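Local coordinates for fucoxanthin chlorophyll a/c-binding protein Lhcq10 (Chaetoceros gracilis, PDB 6L4U), which probably harvests light as a membrane antenna protein, binding chlorophylls a and c and fucoxanthin-type carotenoid and passing excitation energy on, at residues 41-47 with 77-81; 94-99 with 216-221. All blocks are in the same frame, centred on the assembly; numbering follows the deposited sequence.

Interaction 1: residues 41-47 with 77-81. With CLA (chlorophyll a), chain B.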
loop_
_atom_site.group_PDB
_atom_site.type_symbol
_atom_site.label_atom_id
_atom_site.label_comp_id
_atom_site.label_asym_id
_atom_site.label_seq_id
_atom_site.Cartn_x
_atom_site.Cartn_y
_atom_site.Cartn_z
ATOM N N LYS Z 41 88.595 -0.026 50.446
ATOM C CA LYS Z 41 89.513 0.032 49.314
ATOM C C LYS Z 41 90.863 0.565 49.762
ATOM O O LYS Z 41 91.907 0.013 49.412
ATOM C CB LYS Z 41 88.914 0.888 48.186
ATOM C CG LYS Z 41 89.758 1.001 46.915
ATOM C CD LYS Z 41 90.164 -0.374 46.433
ATOM C CE LYS Z 41 91.020 -0.383 45.178
ATOM N NZ LYS Z 41 90.619 -1.338 44.137
ATOM N N ASP Z 42 90.836 1.641 50.549
ATOM C CA ASP Z 42 92.064 2.129 51.161
ATOM C C ASP Z 42 92.584 1.162 52.215
ATOM O O ASP Z 42 93.798 1.103 52.450
ATOM C CB ASP Z 42 91.842 3.522 51.754
ATOM C CG ASP Z 42 90.649 3.579 52.697
ATOM O OD1 ASP Z 42 89.908 2.577 52.803
ATOM O OD2 ASP Z 42 90.454 4.633 53.337
ATOM N N ASP Z 43 91.700 0.372 52.833
ATOM C CA ASP Z 43 92.207 -0.495 53.880
ATOM C C ASP Z 43 92.559 -1.852 53.265
ATOM O O ASP Z 43 93.442 -2.550 53.776
ATOM C CB ASP Z 43 91.186 -0.511 55.044
ATOM C CG ASP Z 43 91.444 -1.572 56.101
ATOM O OD1 ASP Z 43 90.490 -2.093 56.715
ATOM O OD2 ASP Z 43 92.635 -1.822 56.374
ATOM N N LEU Z 44 91.972 -2.175 52.102
ATOM C CA LEU Z 44 92.316 -3.407 51.392
ATOM C C LEU Z 44 93.738 -3.372 50.845
ATOM O O LEU Z 44 94.412 -4.410 50.808
ATOM C CB LEU Z 44 91.325 -3.661 50.253
ATOM C CG LEU Z 44 91.422 -5.044 49.603
ATOM C CD1 LEU Z 44 90.999 -6.104 50.594
ATOM C CD2 LEU Z 44 90.611 -5.147 48.331
ATOM N N ILE Z 45 94.210 -2.196 50.417
ATOM C CA ILE Z 45 95.607 -2.072 50.020
ATOM C C ILE Z 45 96.516 -2.191 51.240
ATOM O O ILE Z 45 97.584 -2.817 51.182
ATOM C CB ILE Z 45 95.866 -0.764 49.238
ATOM C CG1 ILE Z 45 95.071 -0.702 47.934
ATOM C CG2 ILE Z 45 97.317 -0.576 48.877
ATOM C CD1 ILE Z 45 94.649 0.678 47.531
ATOM N N ALA Z 46 96.084 -1.639 52.378
ATOM C CA ALA Z 46 96.880 -1.713 53.599
ATOM C C ALA Z 46 96.921 -3.117 54.181
ATOM O O ALA Z 46 97.842 -3.437 54.939
ATOM C CB ALA Z 46 96.335 -0.736 54.641
ATOM N N ILE Z 47 95.960 -3.966 53.829
ATOM C CA ILE Z 47 95.954 -5.321 54.353
ATOM C C ILE Z 47 96.925 -6.167 53.533
ATOM O O ILE Z 47 97.781 -6.878 54.070
ATOM C CB ILE Z 47 94.526 -5.882 54.276
ATOM C CG1 ILE Z 47 93.744 -5.513 55.519
ATOM C CG2 ILE Z 47 94.567 -7.417 54.382
ATOM C CD1 ILE Z 47 92.261 -5.677 55.320
ATOM N N ILE Z 77 83.333 -4.682 48.568
ATOM C CA ILE Z 77 84.712 -4.984 48.924
ATOM C C ILE Z 77 84.764 -5.685 50.284
ATOM O O ILE Z 77 85.772 -6.320 50.611
ATOM C CB ILE Z 77 85.584 -3.710 48.948
ATOM C CG1 ILE Z 77 87.053 -3.985 48.655
ATOM C CG2 ILE Z 77 85.563 -2.983 50.255
ATOM C CD1 ILE Z 77 87.651 -3.015 47.722
ATOM N N GLY Z 78 83.704 -5.572 51.093
ATOM C CA GLY Z 78 83.578 -6.409 52.270
ATOM C C GLY Z 78 82.962 -7.751 51.952
ATOM O O GLY Z 78 83.175 -8.721 52.684
ATOM N N PHE Z 79 82.185 -7.824 50.869
ATOM C CA PHE Z 79 81.722 -9.112 50.369
ATOM C C PHE Z 79 82.885 -9.930 49.830
ATOM O O PHE Z 79 82.961 -11.142 50.065
ATOM C CB PHE Z 79 80.662 -8.902 49.280
ATOM C CG PHE Z 79 79.987 -10.169 48.824
ATOM C CD1 PHE Z 79 78.837 -10.613 49.448
ATOM C CD2 PHE Z 79 80.489 -10.902 47.755
ATOM C CE1 PHE Z 79 78.211 -11.767 49.030
ATOM C CE2 PHE Z 79 79.873 -12.062 47.342
ATOM C CZ PHE Z 79 78.735 -12.493 47.977
ATOM N N LEU Z 80 83.786 -9.288 49.082
ATOM C CA LEU Z 80 84.932 -9.994 48.523
ATOM C C LEU Z 80 85.910 -10.419 49.608
ATOM O O LEU Z 80 86.555 -11.466 49.483
ATOM C CB LEU Z 80 85.647 -9.121 47.495
ATOM C CG LEU Z 80 84.905 -8.766 46.210
ATOM C CD1 LEU Z 80 85.801 -7.937 45.310
ATOM C CD2 LEU Z 80 84.436 -10.017 45.511
ATOM N N ARG Z 81 86.030 -9.624 50.672
ATOM C CA ARG Z 81 86.891 -10.005 51.784
ATOM C C ARG Z 81 86.299 -11.167 52.566
ATOM O O ARG Z 81 87.031 -12.072 52.976
ATOM C CB ARG Z 81 87.119 -8.813 52.703
ATOM C CG ARG Z 81 88.187 -7.869 52.229
ATOM C CD ARG Z 81 88.385 -6.761 53.233
ATOM N NE ARG Z 81 88.828 -7.287 54.518
ATOM C CZ ARG Z 81 88.879 -6.575 55.637
ATOM N NH1 ARG Z 81 89.297 -7.137 56.761
ATOM N NH2 ARG Z 81 88.520 -5.299 55.628
HETATM MG MG CLA B . 92.475 -13.296 46.656
HETATM C CHA CLA B . 93.532 -10.001 46.665
HETATM C CHB CLA B . 89.292 -12.181 46.735
HETATM C CHC CLA B . 91.495 -16.515 46.293
HETATM C CHD CLA B . 95.985 -14.303 46.083
HETATM N NA CLA B . 91.561 -11.438 46.657
HETATM C C1A CLA B . 92.055 -10.258 46.718
HETATM C C2A CLA B . 91.062 -9.121 46.798
HETATM C C3A CLA B . 89.747 -9.861 46.880
HETATM C C4A CLA B . 90.243 -11.259 46.750
HETATM C CMA CLA B . 89.197 -9.705 48.288
HETATM C CAA CLA B . 91.015 -8.267 45.510
HETATM C CBA CLA B . 90.391 -8.872 44.242
HETATM C CGA CLA B . 91.271 -9.915 43.586
HETATM O O1A CLA B . 92.333 -9.617 43.075
HETATM O O2A CLA B . 90.897 -11.318 43.599
HETATM N NB CLA B . 90.653 -14.201 46.503
HETATM C C1B CLA B . 89.462 -13.629 46.632
HETATM C C2B CLA B . 88.305 -14.552 46.677
HETATM C C3B CLA B . 88.979 -15.860 46.549
HETATM C C4B CLA B . 90.425 -15.515 46.439
HETATM C CMB CLA B . 86.841 -14.244 46.819
HETATM C CAB CLA B . 88.354 -17.202 46.520
HETATM C CBB CLA B . 88.310 -17.896 45.404
HETATM N NC CLA B . 93.530 -15.013 46.244
HETATM C C1C CLA B . 92.940 -16.224 46.181
HETATM C C2C CLA B . 93.882 -17.353 45.974
HETATM C C3C CLA B . 95.196 -16.693 45.914
HETATM C C4C CLA B . 94.857 -15.260 46.092
HETATM C CMC CLA B . 93.593 -18.821 45.851
HETATM C CAC CLA B . 96.548 -17.328 45.710
HETATM C CBC CLA B . 96.790 -17.307 44.216
HETATM N ND CLA B . 94.313 -12.474 46.366
HETATM C C1D CLA B . 95.685 -12.883 46.258
HETATM C C2D CLA B . 96.688 -11.790 46.339
HETATM C C3D CLA B . 95.783 -10.629 46.517
HETATM C C4D CLA B . 94.486 -11.108 46.522
HETATM C CMD CLA B . 98.182 -11.650 46.291
HETATM C CAD CLA B . 95.736 -9.157 46.678
HETATM O OBD CLA B . 96.753 -8.374 46.728
HETATM C CBD CLA B . 94.326 -8.744 46.807
HETATM C CGD CLA B . 94.136 -8.188 48.187
HETATM O O1D CLA B . 93.845 -7.015 48.337
HETATM O O2D CLA B . 94.273 -9.026 49.366
HETATM C CED CLA B . 93.832 -8.525 50.629
HETATM C C1 CLA B . 90.238 -11.929 42.493
HETATM C C2 CLA B . 89.422 -13.064 43.057
HETATM C C3 CLA B . 88.800 -13.984 42.307
HETATM C C4 CLA B . 88.037 -15.063 43.012
HETATM C C5 CLA B . 88.845 -13.927 40.798
HETATM C C6 CLA B . 88.032 -15.018 40.108
HETATM C C7 CLA B . 88.848 -15.590 38.957
HETATM C C8 CLA B . 88.197 -16.805 38.311
HETATM C C9 CLA B . 89.219 -17.503 37.419
HETATM C C10 CLA B . 86.956 -16.352 37.547
HETATM C C11 CLA B . 86.425 -17.389 36.559
HETATM C C12 CLA B . 85.667 -18.522 37.240
HETATM C C13 CLA B . 84.261 -18.637 36.670
HETATM C C14 CLA B . 83.383 -17.542 37.262
HETATM C C15 CLA B . 83.720 -20.035 36.952
HETATM C C16 CLA B . 82.339 -20.309 36.363
HETATM C C17 CLA B . 81.321 -20.590 37.467
HETATM C C18 CLA B . 80.540 -21.878 37.240
HETATM C C19 CLA B . 79.554 -22.114 38.376
HETATM C C20 CLA B . 81.469 -23.074 37.081
#

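Interaction 2: residues 94-99 with 216-221. With A86 ((3S,3'S,5R,5'R,6S,6'R,8'R)-3,5'-dihydroxy-8-oxo-6',7'-didehydro-5,5',6,6',7,8-hexahydro-5,6-epoxy-beta,beta-caroten-3'- yl acetate), chain C.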
loop_
_atom_site.group_PDB
_atom_site.type_symbol
_atom_site.label_atom_id
_atom_site.label_comp_id
_atom_site.label_asym_id
_atom_site.label_seq_id
_atom_site.Cartn_x
_atom_site.Cartn_y
_atom_site.Cartn_z
ATOM N N ALA Z 94 89.491 -28.189 55.196
ATOM C CA ALA Z 94 89.387 -29.295 54.249
ATOM C C ALA Z 94 90.723 -29.995 54.053
ATOM O O ALA Z 94 90.750 -31.196 53.770
ATOM C CB ALA Z 94 88.843 -28.803 52.907
ATOM N N PHE Z 95 91.835 -29.273 54.214
ATOM C CA PHE Z 95 93.148 -29.875 53.997
ATOM C C PHE Z 95 93.546 -30.795 55.150
ATOM O O PHE Z 95 94.031 -31.907 54.916
ATOM C CB PHE Z 95 94.194 -28.783 53.792
ATOM C CG PHE Z 95 95.511 -29.301 53.307
ATOM C CD1 PHE Z 95 95.701 -29.593 51.968
ATOM C CD2 PHE Z 95 96.555 -29.510 54.193
ATOM C CE1 PHE Z 95 96.913 -30.074 51.518
ATOM C CE2 PHE Z 95 97.766 -29.997 53.751
ATOM C CZ PHE Z 95 97.945 -30.281 52.411
ATOM N N VAL Z 96 93.422 -30.320 56.393
ATOM C CA VAL Z 96 93.460 -31.200 57.566
ATOM C C VAL Z 96 92.430 -32.308 57.503
ATOM O O VAL Z 96 92.745 -33.472 57.782
ATOM C CB VAL Z 96 93.349 -30.373 58.856
ATOM C CG1 VAL Z 96 93.497 -31.237 60.052
ATOM C CG2 VAL Z 96 94.629 -29.548 58.939
ATOM N N GLY Z 97 91.192 -31.980 57.138
ATOM C CA GLY Z 97 90.167 -32.999 57.020
ATOM C C GLY Z 97 90.413 -33.998 55.910
ATOM O O GLY Z 97 89.874 -35.106 55.961
ATOM N N TYR Z 98 91.222 -33.637 54.914
ATOM C CA TYR Z 98 91.584 -34.601 53.882
ATOM C C TYR Z 98 92.561 -35.634 54.421
ATOM O O TYR Z 98 92.320 -36.840 54.313
ATOM C CB TYR Z 98 92.179 -33.889 52.670
ATOM C CG TYR Z 98 92.110 -34.691 51.394
ATOM C CD1 TYR Z 98 93.111 -35.601 51.064
ATOM C CD2 TYR Z 98 91.045 -34.540 50.516
ATOM C CE1 TYR Z 98 93.054 -36.329 49.895
ATOM C CE2 TYR Z 98 90.978 -35.268 49.347
ATOM C CZ TYR Z 98 91.985 -36.160 49.043
ATOM O OH TYR Z 98 91.925 -36.885 47.881
ATOM N N ILE Z 99 93.667 -35.176 55.016
ATOM C CA ILE Z 99 94.744 -36.080 55.408
ATOM C C ILE Z 99 94.349 -36.940 56.601
ATOM O O ILE Z 99 94.934 -38.008 56.814
ATOM C CB ILE Z 99 96.031 -35.276 55.682
ATOM C CG1 ILE Z 99 95.866 -34.370 56.904
ATOM C CG2 ILE Z 99 96.387 -34.432 54.470
ATOM C CD1 ILE Z 99 97.113 -33.588 57.262
ATOM N N GLY Z 216 95.858 -25.820 48.027
ATOM C CA GLY Z 216 96.240 -27.125 48.541
ATOM C C GLY Z 216 95.166 -28.182 48.358
ATOM O O GLY Z 216 95.444 -29.287 47.887
ATOM N N ILE Z 217 93.924 -27.860 48.722
ATOM C CA ILE Z 217 92.862 -28.860 48.640
ATOM C C ILE Z 217 92.410 -29.083 47.202
ATOM O O ILE Z 217 91.879 -30.149 46.871
ATOM C CB ILE Z 217 91.694 -28.466 49.565
ATOM C CG1 ILE Z 217 90.798 -29.672 49.854
ATOM C CG2 ILE Z 217 90.885 -27.306 49.005
ATOM C CD1 ILE Z 217 91.524 -30.816 50.509
ATOM N N MET Z 218 92.669 -28.133 46.324
ATOM C CA MET Z 218 92.252 -28.244 44.944
ATOM C C MET Z 218 93.281 -29.056 44.160
ATOM O O MET Z 218 92.925 -29.762 43.211
ATOM C CB MET Z 218 92.056 -26.796 44.525
ATOM C CG MET Z 218 90.791 -26.335 43.932
ATOM S SD MET Z 218 89.153 -27.102 44.015
ATOM C CE MET Z 218 88.720 -27.502 45.694
ATOM N N GLY Z 219 94.545 -29.021 44.599
ATOM C CA GLY Z 219 95.565 -29.877 44.016
ATOM C C GLY Z 219 95.365 -31.345 44.330
ATOM O O GLY Z 219 95.805 -32.211 43.568
ATOM N N PHE Z 220 94.713 -31.647 45.453
ATOM C CA PHE Z 220 94.309 -33.022 45.721
ATOM C C PHE Z 220 93.177 -33.441 44.798
ATOM O O PHE Z 220 93.234 -34.505 44.169
ATOM C CB PHE Z 220 93.882 -33.171 47.178
ATOM C CG PHE Z 220 95.023 -33.284 48.139
ATOM C CD1 PHE Z 220 96.294 -33.617 47.699
ATOM C CD2 PHE Z 220 94.825 -33.053 49.489
ATOM C CE1 PHE Z 220 97.342 -33.718 48.592
ATOM C CE2 PHE Z 220 95.866 -33.164 50.385
ATOM C CZ PHE Z 220 97.129 -33.489 49.935
ATOM N N LEU Z 221 92.136 -32.608 44.696
ATOM C CA LEU Z 221 90.960 -33.027 43.952
ATOM C C LEU Z 221 91.138 -32.917 42.447
ATOM O O LEU Z 221 90.352 -33.510 41.703
ATOM C CB LEU Z 221 89.708 -32.255 44.369
ATOM C CG LEU Z 221 89.433 -32.292 45.869
ATOM C CD1 LEU Z 221 88.465 -31.195 46.322
ATOM C CD2 LEU Z 221 89.106 -33.676 46.361
HETATM C C A86 C . 91.708 -22.668 44.310
HETATM O O A86 C . 84.042 -29.745 51.596
HETATM C C1 A86 C . 90.620 -21.667 44.801
HETATM C C10 A86 C . 86.115 -28.504 50.245
HETATM C C11 A86 C . 86.269 -29.230 51.488
HETATM C C12 A86 C . 87.477 -29.073 52.376
HETATM C C13 A86 C . 85.131 -30.125 51.831
HETATM C C14 A86 C . 85.316 -31.645 52.506
HETATM C C15 A86 C . 86.232 -32.640 51.710
HETATM C C16 A86 C . 85.577 -33.592 50.717
HETATM C C17 A86 C . 85.031 -34.869 51.350
HETATM C C18 A86 C . 86.072 -35.603 52.054
HETATM C C19 A86 C . 86.719 -34.727 53.182
HETATM C C2 A86 C . 89.552 -22.009 45.651
HETATM C C20 A86 C . 87.227 -33.305 52.605
HETATM C C21 A86 C . 87.573 -32.548 53.946
HETATM C C22 A86 C . 84.366 -32.944 49.988
HETATM C C23 A86 C . 86.579 -33.931 49.624
HETATM C C24 A86 C . 90.635 -20.223 44.388
HETATM C C25 A86 C . 91.016 -19.796 43.096
HETATM C C26 A86 C . 90.919 -18.183 42.861
HETATM C C27 A86 C . 91.987 -17.433 42.335
HETATM C C28 A86 C . 93.266 -18.080 41.962
HETATM C C29 A86 C . 91.763 -15.855 42.151
HETATM C C3 A86 C . 89.245 -23.332 46.191
HETATM C C30 A86 C . 92.714 -15.138 41.311
HETATM C C31 A86 C . 93.672 -14.477 40.485
HETATM C C32 A86 C . 93.641 -14.654 38.943
HETATM C C33 A86 C . 94.975 -14.996 38.242
HETATM C C34 A86 C . 96.254 -14.530 38.957
HETATM C C35 A86 C . 96.192 -14.815 40.468
HETATM C C36 A86 C . 95.020 -14.034 41.074
HETATM C C37 A86 C . 95.005 -14.266 42.599
HETATM C C38 A86 C . 98.209 -14.433 37.564
HETATM C C39 A86 C . 99.317 -15.121 36.717
HETATM C C4 A86 C . 88.772 -23.403 47.506
HETATM C C40 A86 C . 92.632 -15.785 38.601
HETATM C C41 A86 C . 93.105 -13.335 38.331
HETATM C C5 A86 C . 88.344 -24.878 48.129
HETATM C C6 A86 C . 87.101 -24.874 48.777
HETATM C C7 A86 C . 86.260 -23.524 48.863
HETATM C C8 A86 C . 86.458 -26.202 49.411
HETATM C C9 A86 C . 87.116 -27.487 49.653
HETATM O O1 A86 C . 87.671 -32.327 51.586
HETATM O O2 A86 C . 85.502 -36.753 52.638
HETATM O O3 A86 C . 95.206 -12.664 40.840
HETATM O O4 A86 C . 97.357 -15.219 38.421
HETATM O O5 A86 C . 98.065 -13.270 37.502
#

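Interaction 1: residues 41-47 with 77-81
I47 sets a methyl group on the flat face of a charged group: its CD1 lies 3.5 Å from CZ of R81, over the centre of the guanidinium. The arginine reaches it through a single bend at chi3 (62°). Before that bend, its methylenes run past L44 in the opposite direction, CG of R81 3.7 Å from CD1 of L44. Arginine suits the place, greasy along its stem and charged at its end. The charge meets D43 in a long salt bridge, OD1 to NH2 of R81 at 3.9 Å, with the carboxylate and guanidinium planes nearly perpendicular (87°). CD1 of I77 touches both CD2 of L44, 3.7 Å away, and the aliphatic CD of K41, whose NZ makes a weak hydrogen bond to Y57. L44 also faces the chlorophyll, its CG 3.4 Å from the methyl ester's carbonyl oxygen O1D, and the backbone O of L80 is 3.4 Å from the ring methyl CMA. Helix 42-51, the first of the modelled chain, and helix 73-102 wall one side of a chlorophyll a pocket. No hydrogen bond joins the two segments, so apolar contact probably does most of the holding, with a modest share from the salt bridge.

Interaction 2: residues 94-99 with 216-221
An aromatic cluster of F95, Y98 and F220 fills the space between helix 73-102 and helix 196-223, the two long crossing helices of the light-harvesting fold, beside a carotenoid pocket. F220 lies over one face of the Y98 ring in an offset stack, centroids 4.7 Å apart and planes at 30°, and its CB makes a CH-pi contact with the same face. Against F95 the planes are almost parallel (7°) but slid apart, so the rings touch mainly through CE1 of F95 and CE2 of F220, 3.5 Å apart. G216, with no side chain, lets F95 approach the backbone, CD1 3.9 Å from C of G216. On the same side of the Y98 ring, I217 extends CG1 anti to its N (chi1 -162°), carrying CD1 to 3.8 Å from CD2 of Y98, while its CG2 branch lies 3.6 Å from C5 of the carotenoid. The carotenoid's epoxide oxygen O1 sits at the edge of the Y98 ring. Tyrosine suits this margin because its hydroxyl is hydrogen-bonded to Q224 while its ring stays buried. With no hydrogen bond between the segments, dispersion and shape matching, helped by bound pigments, probably hold the helices together, and I217 and Y98 wall the carotenoid.

From the start of the modelled chain, the path runs through helix 42-51 and a largely non-helical connection before helix 73-102, and interaction 1 closes that loop of 29 residues. Helix 73-102 then carries the chain on to interaction 2, whose second half arrives only after a 116-residue excursion through helix 125-130 and helix 137-153. The two contacts therefore neither nest nor cross but follow in series. Both use helix 73-102, interaction 1 near its start and interaction 2 toward its end, with centres about 27 Å apart and no atoms touching. One ties helix 42-51 to it, the other helix 196-223, and each borders a different bound pigment.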